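Local coordinates for muconolactone isomerase-like protein (Thermus thermophilus, PDB 1VDH) that catalyses the peroxide-dependent stepwise decarboxylation of coproheme to heme b, the last step of coproporphyrin-dependent heme biosynthesis, at residues Lys45-Val48 against Arg49-Arg52; Ala32-Glu35 against Ala36-Ala40; Asp39-Glu42 against Glu43-Gly46. All coordinates share one frame; numbering follows the deposited sequence.

Contact 1 (Lys45-Val48 against Arg49-Arg52); sequences KGLV and REWR
Leu-47 and Trp-51 meet one turn apart on the α-helix 34-56, which lies against the antiparallel sheet in the α+β barrel fold of the chlorite dismutase family. The leucine side chain stands above the rim of the indole, on the same side of its plane as Leu-47 O: Leu-47 CG lies 3.9 Å from Trp-51 CZ2, and Leu-47 CD1 reaches 3.7 Å from Trp-51 NE1. With Trp-51 CG beside its own backbone N (chi1 -61°), the indole leans back along the helix, and Leu-47 O and Val-48 CA come over one of its faces, both near the rim. Arg-80 adds a cation-pi contact to the indole, while Leu-47 also packs on Leu-93 of helix 83-95. Replacing Trp-51 by alanine is likely to open a gap beside Leu-47 and leave Arg-80 without its aromatic partner.

In the backbone, Arg-52 N donates to Val-48 O at 2.9 Å, whereas Leu-47 O takes two weak bonds, from Trp-51 N and Glu-50 N. Among the charged groups, Glu-50 extends away to a salt bridge with Arg-92. The Arg-49 guanidinium folds back instead, bent at chi3 (63°), and lays one face over Gly-46 CA.

Water supplies the last links. One molecule joins Gly-46 O to Arg-49 NE, weakly at the arginine. Another donates to Lys-45 O at 2.8 Å and accepts from Arg-52 NH2 at 3.2 Å, in the plane of that guanidinium.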
loop_
_atom_site.group_PDB
_atom_site.type_symbol
_atom_site.label_atom_id
_atom_site.label_comp_id
_atom_site.label_asym_id
_atom_site.label_seq_id
_atom_site.Cartn_x
_atom_site.Cartn_y
_atom_site.Cartn_z
ATOM N N LYS A 45 -25.942 -13.136 20.772
ATOM C CA LYS A 45 -27.282 -12.582 20.962
ATOM C C LYS A 45 -27.344 -11.781 22.256
ATOM O O LYS A 45 -27.967 -10.722 22.308
ATOM C CB LYS A 45 -28.343 -13.688 20.988
ATOM C CG LYS A 45 -28.674 -14.269 19.622
ATOM C CD LYS A 45 -29.953 -15.100 19.664
ATOM C CE LYS A 45 -29.820 -16.301 20.587
ATOM N NZ LYS A 45 -31.059 -17.135 20.593
ATOM N N GLY A 46 -26.689 -12.291 23.298
ATOM C CA GLY A 46 -26.664 -11.598 24.576
ATOM C C GLY A 46 -26.016 -10.230 24.441
ATOM O O GLY A 46 -26.496 -9.249 25.006
ATOM N N LEU A 47 -24.922 -10.162 23.685
ATOM C CA LEU A 47 -24.223 -8.899 23.466
ATOM C C LEU A 47 -25.093 -7.915 22.674
ATOM O O LEU A 47 -25.241 -6.754 23.065
ATOM C CB LEU A 47 -22.900 -9.143 22.731
ATOM C CG LEU A 47 -22.092 -7.898 22.352
ATOM C CD1 LEU A 47 -21.793 -7.048 23.590
ATOM C CD2 LEU A 47 -20.813 -8.320 21.658
ATOM N N VAL A 48 -25.662 -8.393 21.568
ATOM C CA VAL A 48 -26.521 -7.578 20.707
ATOM C C VAL A 48 -27.763 -7.109 21.466
ATOM O O VAL A 48 -28.299 -6.034 21.197
ATOM C CB VAL A 48 -26.931 -8.357 19.433
ATOM C CG1 VAL A 48 -27.899 -7.534 18.583
ATOM C CG2 VAL A 48 -25.691 -8.702 18.616
ATOM N N ARG A 49 -28.204 -7.918 22.426
ATOM C CA ARG A 49 -29.360 -7.580 23.248
ATOM C C ARG A 49 -29.029 -6.348 24.092
ATOM O O ARG A 49 -29.871 -5.470 24.273
ATOM C CB ARG A 49 -29.741 -8.766 24.140
ATOM C CG ARG A 49 -30.974 -8.544 24.997
ATOM C CD ARG A 49 -31.492 -9.861 25.565
ATOM N NE ARG A 49 -30.530 -10.508 26.455
ATOM C CZ ARG A 49 -30.135 -11.776 26.350
ATOM N NH1 ARG A 49 -29.258 -12.269 27.216
ATOM N NH2 ARG A 49 -30.597 -12.548 25.370
ATOM N N GLU A 50 -27.791 -6.276 24.581
ATOM C CA GLU A 50 -27.343 -5.137 25.380
ATOM C C GLU A 50 -27.406 -3.859 24.545
ATOM O O GLU A 50 -27.849 -2.815 25.025
ATOM C CB GLU A 50 -25.911 -5.358 25.884
ATOM C CG GLU A 50 -25.779 -6.488 26.904
ATOM C CD GLU A 50 -24.343 -6.749 27.340
ATOM O OE1 GLU A 50 -24.063 -7.886 27.766
ATOM O OE2 GLU A 50 -23.496 -5.831 27.264
ATOM N N TRP A 51 -26.964 -3.948 23.292
ATOM C CA TRP A 51 -26.983 -2.799 22.389
ATOM C C TRP A 51 -28.437 -2.396 22.121
ATOM O O TRP A 51 -28.773 -1.212 22.087
ATOM C CB TRP A 51 -26.282 -3.154 21.068
ATOM C CG TRP A 51 -24.827 -3.535 21.211
ATOM C CD1 TRP A 51 -24.039 -3.392 22.324
ATOM C CD2 TRP A 51 -23.984 -4.094 20.195
ATOM N NE1 TRP A 51 -22.761 -3.822 22.058
ATOM C CE2 TRP A 51 -22.699 -4.257 20.760
ATOM C CE3 TRP A 51 -24.190 -4.472 18.860
ATOM C CZ2 TRP A 51 -21.622 -4.782 20.034
ATOM C CZ3 TRP A 51 -23.117 -4.995 18.137
ATOM C CH2 TRP A 51 -21.850 -5.145 18.729
ATOM N N ARG A 52 -29.298 -3.399 21.974
ATOM C CA ARG A 52 -30.720 -3.188 21.726
ATOM C C ARG A 52 -31.362 -2.427 22.892
ATOM O O ARG A 52 -32.038 -1.422 22.687
ATOM C CB ARG A 52 -31.409 -4.541 21.538
ATOM C CG ARG A 52 -32.828 -4.468 21.006
ATOM C CD ARG A 52 -33.535 -5.825 21.076
ATOM N NE ARG A 52 -32.722 -6.928 20.560
ATOM C CZ ARG A 52 -32.382 -7.093 19.284
ATOM N NH1 ARG A 52 -32.783 -6.223 18.364
ATOM N NH2 ARG A 52 -31.646 -8.137 18.925
HETATM O O HOH W 1 -30.188 -10.364 20.697
HETATM O O HOH W 2 -27.893 -9.540 27.320
#

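Contact 2 (Ala32-Glu35 against Ala36-Ala40); sequences APLE and AREDA
Arg-37 reaches back to Ala-32 because its CG stands beside its own backbone N (chi1 -63°) and its chain bends again at chi3 (60°). These torsions carry the aliphatic part past the first turn of helix 34-56, where Pro-33 holds the N-cap position. Arg-37 CG passes 3.5 Å from Pro-33 O and 4.0 Å from the methyl Ala-32 CB, and CD continues past Ala-32 O. The guanidinium then meets a water in its own plane at the edge: Arg-37 NH2 donates to the water at 2.8 Å, and the water donates to Ala-32 O. Its other terminal nitrogen, NH1, is hydrogen-bonded to Leu-247 O, and the side chain also packs on Trp-29 and Phe-30. This largely buried arginine therefore ties the start of the helix to helix 26-31 and to the C-terminal end of the chain.

The backbone of the turn is regular. Arg-37 N donates to Pro-33 O at 3.1 Å, and equivalent bonds follow from Glu-38 N to Leu-34 O and from Asp-39 N to Glu-35 O.

The remaining side chains lie at the surface. Leu-34 and Glu-38 run side by side in the same direction, with methyl CD1 of Leu-34 3.8 Å from Glu-38 OE2. The carboxylates of Glu-35 and Asp-39 stay apart, Glu-35 OE1 being 4.7 Å from Asp-39 OD2 and the two planes 32° from each other; they are like charges at the exposed surface, where solvent probably screens them. The touch between the two acids is instead that of Asp-39 OD2 on the methylene Glu-35 CG, at 3.6 Å.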
loop_
_atom_site.group_PDB
_atom_site.type_symbol
_atom_site.label_atom_id
_atom_site.label_comp_id
_atom_site.label_asym_id
_atom_site.label_seq_id
_atom_site.Cartn_x
_atom_site.Cartn_y
_atom_site.Cartn_z
ATOM N N ALA A 32 -16.771 -25.936 12.344
ATOM C CA ALA A 32 -16.739 -26.035 13.800
ATOM C C ALA A 32 -17.884 -26.895 14.322
ATOM O O ALA A 32 -18.930 -27.001 13.677
ATOM C CB ALA A 32 -16.811 -24.651 14.412
ATOM N N PRO A 33 -17.693 -27.536 15.491
ATOM C CA PRO A 33 -18.735 -28.383 16.082
ATOM C C PRO A 33 -20.030 -27.589 16.256
ATOM O O PRO A 33 -19.999 -26.396 16.576
ATOM C CB PRO A 33 -18.127 -28.771 17.429
ATOM C CG PRO A 33 -16.656 -28.841 17.115
ATOM C CD PRO A 33 -16.457 -27.586 16.294
ATOM N N LEU A 34 -21.162 -28.247 16.022
ATOM C CA LEU A 34 -22.467 -27.599 16.132
ATOM C C LEU A 34 -22.692 -26.938 17.490
ATOM O O LEU A 34 -23.247 -25.841 17.565
ATOM C CB LEU A 34 -23.587 -28.597 15.826
ATOM C CG LEU A 34 -24.998 -28.024 15.656
ATOM C CD1 LEU A 34 -25.009 -26.937 14.582
ATOM C CD2 LEU A 34 -25.965 -29.146 15.294
ATOM N N GLU A 35 -22.232 -27.584 18.558
ATOM C CA GLU A 35 -22.396 -27.027 19.897
ATOM C C GLU A 35 -21.589 -25.740 20.054
ATOM O O GLU A 35 -22.063 -24.781 20.661
ATOM C CB GLU A 35 -21.990 -28.038 20.971
ATOM C CG GLU A 35 -22.231 -27.536 22.394
ATOM C CD GLU A 35 -21.950 -28.583 23.460
ATOM O OE1 GLU A 35 -22.800 -28.750 24.362
ATOM O OE2 GLU A 35 -20.879 -29.230 23.407
ATOM N N ALA A 36 -20.378 -25.724 19.497
ATOM C CA ALA A 36 -19.510 -24.548 19.568
ATOM C C ALA A 36 -20.177 -23.368 18.863
ATOM O O ALA A 36 -20.189 -22.250 19.378
ATOM C CB ALA A 36 -18.157 -24.849 18.932
ATOM N N ARG A 37 -20.746 -23.632 17.691
ATOM C CA ARG A 37 -21.425 -22.603 16.917
ATOM C C ARG A 37 -22.634 -22.065 17.678
ATOM O O ARG A 37 -22.811 -20.849 17.791
ATOM C CB ARG A 37 -21.839 -23.154 15.550
ATOM C CG ARG A 37 -20.656 -23.570 14.676
ATOM C CD ARG A 37 -21.103 -24.308 13.422
ATOM N NE ARG A 37 -21.982 -23.486 12.595
ATOM C CZ ARG A 37 -22.674 -23.936 11.550
ATOM N NH1 ARG A 37 -23.449 -23.106 10.870
ATOM N NH2 ARG A 37 -22.583 -25.210 11.179
ATOM N N GLU A 38 -23.442 -22.972 18.233
ATOM C CA GLU A 38 -24.627 -22.582 18.994
ATOM C C GLU A 38 -24.250 -21.752 20.217
ATOM O O GLU A 38 -24.899 -20.749 20.515
ATOM C CB GLU A 38 -25.428 -23.816 19.432
ATOM C CG GLU A 38 -26.013 -24.641 18.288
ATOM C CD GLU A 38 -27.010 -23.874 17.429
ATOM O OE1 GLU A 38 -27.679 -22.950 17.943
ATOM O OE2 GLU A 38 -27.136 -24.210 16.231
ATOM N N ASP A 39 -23.198 -22.173 20.917
ATOM C CA ASP A 39 -22.723 -21.458 22.101
ATOM C C ASP A 39 -22.263 -20.045 21.734
ATOM O O ASP A 39 -22.563 -19.079 22.442
ATOM C CB ASP A 39 -21.574 -22.224 22.773
ATOM C CG ASP A 39 -22.034 -23.520 23.442
ATOM O OD1 ASP A 39 -23.250 -23.691 23.672
ATOM O OD2 ASP A 39 -21.170 -24.371 23.741
ATOM N N ALA A 40 -21.538 -19.930 20.624
ATOM C CA ALA A 40 -21.053 -18.631 20.165
ATOM C C ALA A 40 -22.242 -17.756 19.791
ATOM O O ALA A 40 -22.270 -16.565 20.099
ATOM C CB ALA A 40 -20.126 -18.807 18.971
HETATM O O HOH W 3 -21.582 -27.524 12.496
#

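Contact 3 (Asp39-Glu42 against Glu43-Gly46); sequences DAWE and ELKG
Lys-45 NZ is gripped by both carboxylate oxygens of Glu-42 and by a water. The salt bridge is loose, 3.3 Å from Lys-45 NZ to Glu-42 OE1 and slightly longer to OE2, and both of its hydrogen bonds are weak; the water, accepting from Lys-45 NZ at 2.7 Å, is the tighter partner. That water also accepts from Trp-41 NE1, so it joins the ammonium to the indole. Between these ends the lysine chain crosses over one face of Trp-41. Its CG sits 3.9 Å from the centroid of the six-membered ring, 16° off the normal, in a CH-pi contact; a bend about CG-CD (chi3 -62°) swings CE past NE1, and the chain then runs on straight to NZ beside the acid.

All this is an i to i+3 and i to i+4 pattern on the middle of helix 34-56, where Trp-41 also packs on Leu-243 and Arg-244 of helix 240-246. Leu-44 CD2 touches the same indole obliquely, 4.1 Å from CZ3 of Trp-41. Farther round the helix, Ala-40 O accepts from Leu-44 N at 2.9 Å and from a second water, which donates to Glu-43 OE2 as well; that carboxylate oxygen is also bonded to Ala-97 N.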
loop_
_atom_site.group_PDB
_atom_site.type_symbol
_atom_site.label_atom_id
_atom_site.label_comp_id
_atom_site.label_asym_id
_atom_site.label_seq_id
_atom_site.Cartn_x
_atom_site.Cartn_y
_atom_site.Cartn_z
ATOM N N ASP A 39 -23.198 -22.173 20.917
ATOM C CA ASP A 39 -22.723 -21.458 22.101
ATOM C C ASP A 39 -22.263 -20.045 21.734
ATOM O O ASP A 39 -22.563 -19.079 22.442
ATOM C CB ASP A 39 -21.574 -22.224 22.773
ATOM C CG ASP A 39 -22.034 -23.520 23.442
ATOM O OD1 ASP A 39 -23.250 -23.691 23.672
ATOM O OD2 ASP A 39 -21.170 -24.371 23.741
ATOM N N ALA A 40 -21.538 -19.930 20.624
ATOM C CA ALA A 40 -21.053 -18.631 20.165
ATOM C C ALA A 40 -22.242 -17.756 19.791
ATOM O O ALA A 40 -22.270 -16.565 20.099
ATOM C CB ALA A 40 -20.126 -18.807 18.971
ATOM N N TRP A 41 -23.233 -18.367 19.149
ATOM C CA TRP A 41 -24.445 -17.674 18.732
ATOM C C TRP A 41 -25.217 -17.120 19.927
ATOM O O TRP A 41 -25.625 -15.956 19.924
ATOM C CB TRP A 41 -25.336 -18.626 17.928
ATOM C CG TRP A 41 -26.674 -18.057 17.561
ATOM C CD1 TRP A 41 -27.896 -18.608 17.819
ATOM C CD2 TRP A 41 -26.925 -16.828 16.867
ATOM N NE1 TRP A 41 -28.894 -17.798 17.329
ATOM C CE2 TRP A 41 -28.325 -16.699 16.739
ATOM C CE3 TRP A 41 -26.102 -15.821 16.342
ATOM C CZ2 TRP A 41 -28.924 -15.605 16.109
ATOM C CZ3 TRP A 41 -26.698 -14.730 15.715
ATOM C CH2 TRP A 41 -28.097 -14.633 15.604
ATOM N N GLU A 42 -25.418 -17.954 20.947
ATOM C CA GLU A 42 -26.146 -17.535 22.144
ATOM C C GLU A 42 -25.460 -16.361 22.826
ATOM O O GLU A 42 -26.116 -15.404 23.239
ATOM C CB GLU A 42 -26.303 -18.703 23.125
ATOM C CG GLU A 42 -27.227 -19.817 22.634
ATOM C CD GLU A 42 -28.642 -19.334 22.338
ATOM O OE1 GLU A 42 -29.244 -19.824 21.359
ATOM O OE2 GLU A 42 -29.156 -18.468 23.080
ATOM N N GLU A 43 -24.139 -16.435 22.937
ATOM C CA GLU A 43 -23.370 -15.362 23.554
ATOM C C GLU A 43 -23.460 -14.078 22.723
ATOM O O GLU A 43 -23.537 -12.985 23.275
ATOM C CB GLU A 43 -21.908 -15.774 23.708
ATOM C CG GLU A 43 -21.043 -14.716 24.379
ATOM C CD GLU A 43 -19.571 -15.072 24.376
ATOM O OE1 GLU A 43 -18.902 -14.839 25.403
ATOM O OE2 GLU A 43 -19.078 -15.580 23.346
ATOM N N LEU A 44 -23.433 -14.215 21.398
ATOM C CA LEU A 44 -23.522 -13.047 20.515
ATOM C C LEU A 44 -24.869 -12.350 20.687
ATOM O O LEU A 44 -24.931 -11.121 20.765
ATOM C CB LEU A 44 -23.315 -13.449 19.051
ATOM C CG LEU A 44 -23.333 -12.304 18.029
ATOM C CD1 LEU A 44 -22.236 -11.288 18.354
ATOM C CD2 LEU A 44 -23.144 -12.866 16.632
ATOM N N LYS A 45 -25.942 -13.136 20.772
ATOM C CA LYS A 45 -27.282 -12.582 20.962
ATOM C C LYS A 45 -27.344 -11.781 22.256
ATOM O O LYS A 45 -27.967 -10.722 22.308
ATOM C CB LYS A 45 -28.343 -13.688 20.988
ATOM C CG LYS A 45 -28.674 -14.269 19.622
ATOM C CD LYS A 45 -29.953 -15.100 19.664
ATOM C CE LYS A 45 -29.820 -16.301 20.587
ATOM N NZ LYS A 45 -31.059 -17.135 20.593
ATOM N N GLY A 46 -26.689 -12.291 23.298
ATOM C CA GLY A 46 -26.664 -11.598 24.576
ATOM C C GLY A 46 -26.016 -10.230 24.441
ATOM O O GLY A 46 -26.496 -9.249 25.006
HETATM O O HOH W 4 -20.001 -15.094 20.882
HETATM O O HOH W 5 -31.773 -17.886 18.064
#

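In the fold
All three contacts lie along helix 34-56, in the chain order contact 2, contact 3, contact 1. Contact 2, at the start of the helix, is a surface contact with its centre about 31 Å from the centre of the chain. Contacts 3 and 1, centred about 25 and 20 Å from it, are partly buried. Their neighbours change accordingly: helix 26-31 and the C-terminal end for contact 2, helix 240-246 for contact 3, helix 83-95 and strand 61-67 for contact 1. At the exposed start a buried arginine makes the anchoring bonds and acids line the surface, whereas each of the inner contacts centres on a tryptophan, packed against a lysine chain in contact 3 and a leucine in contact 1.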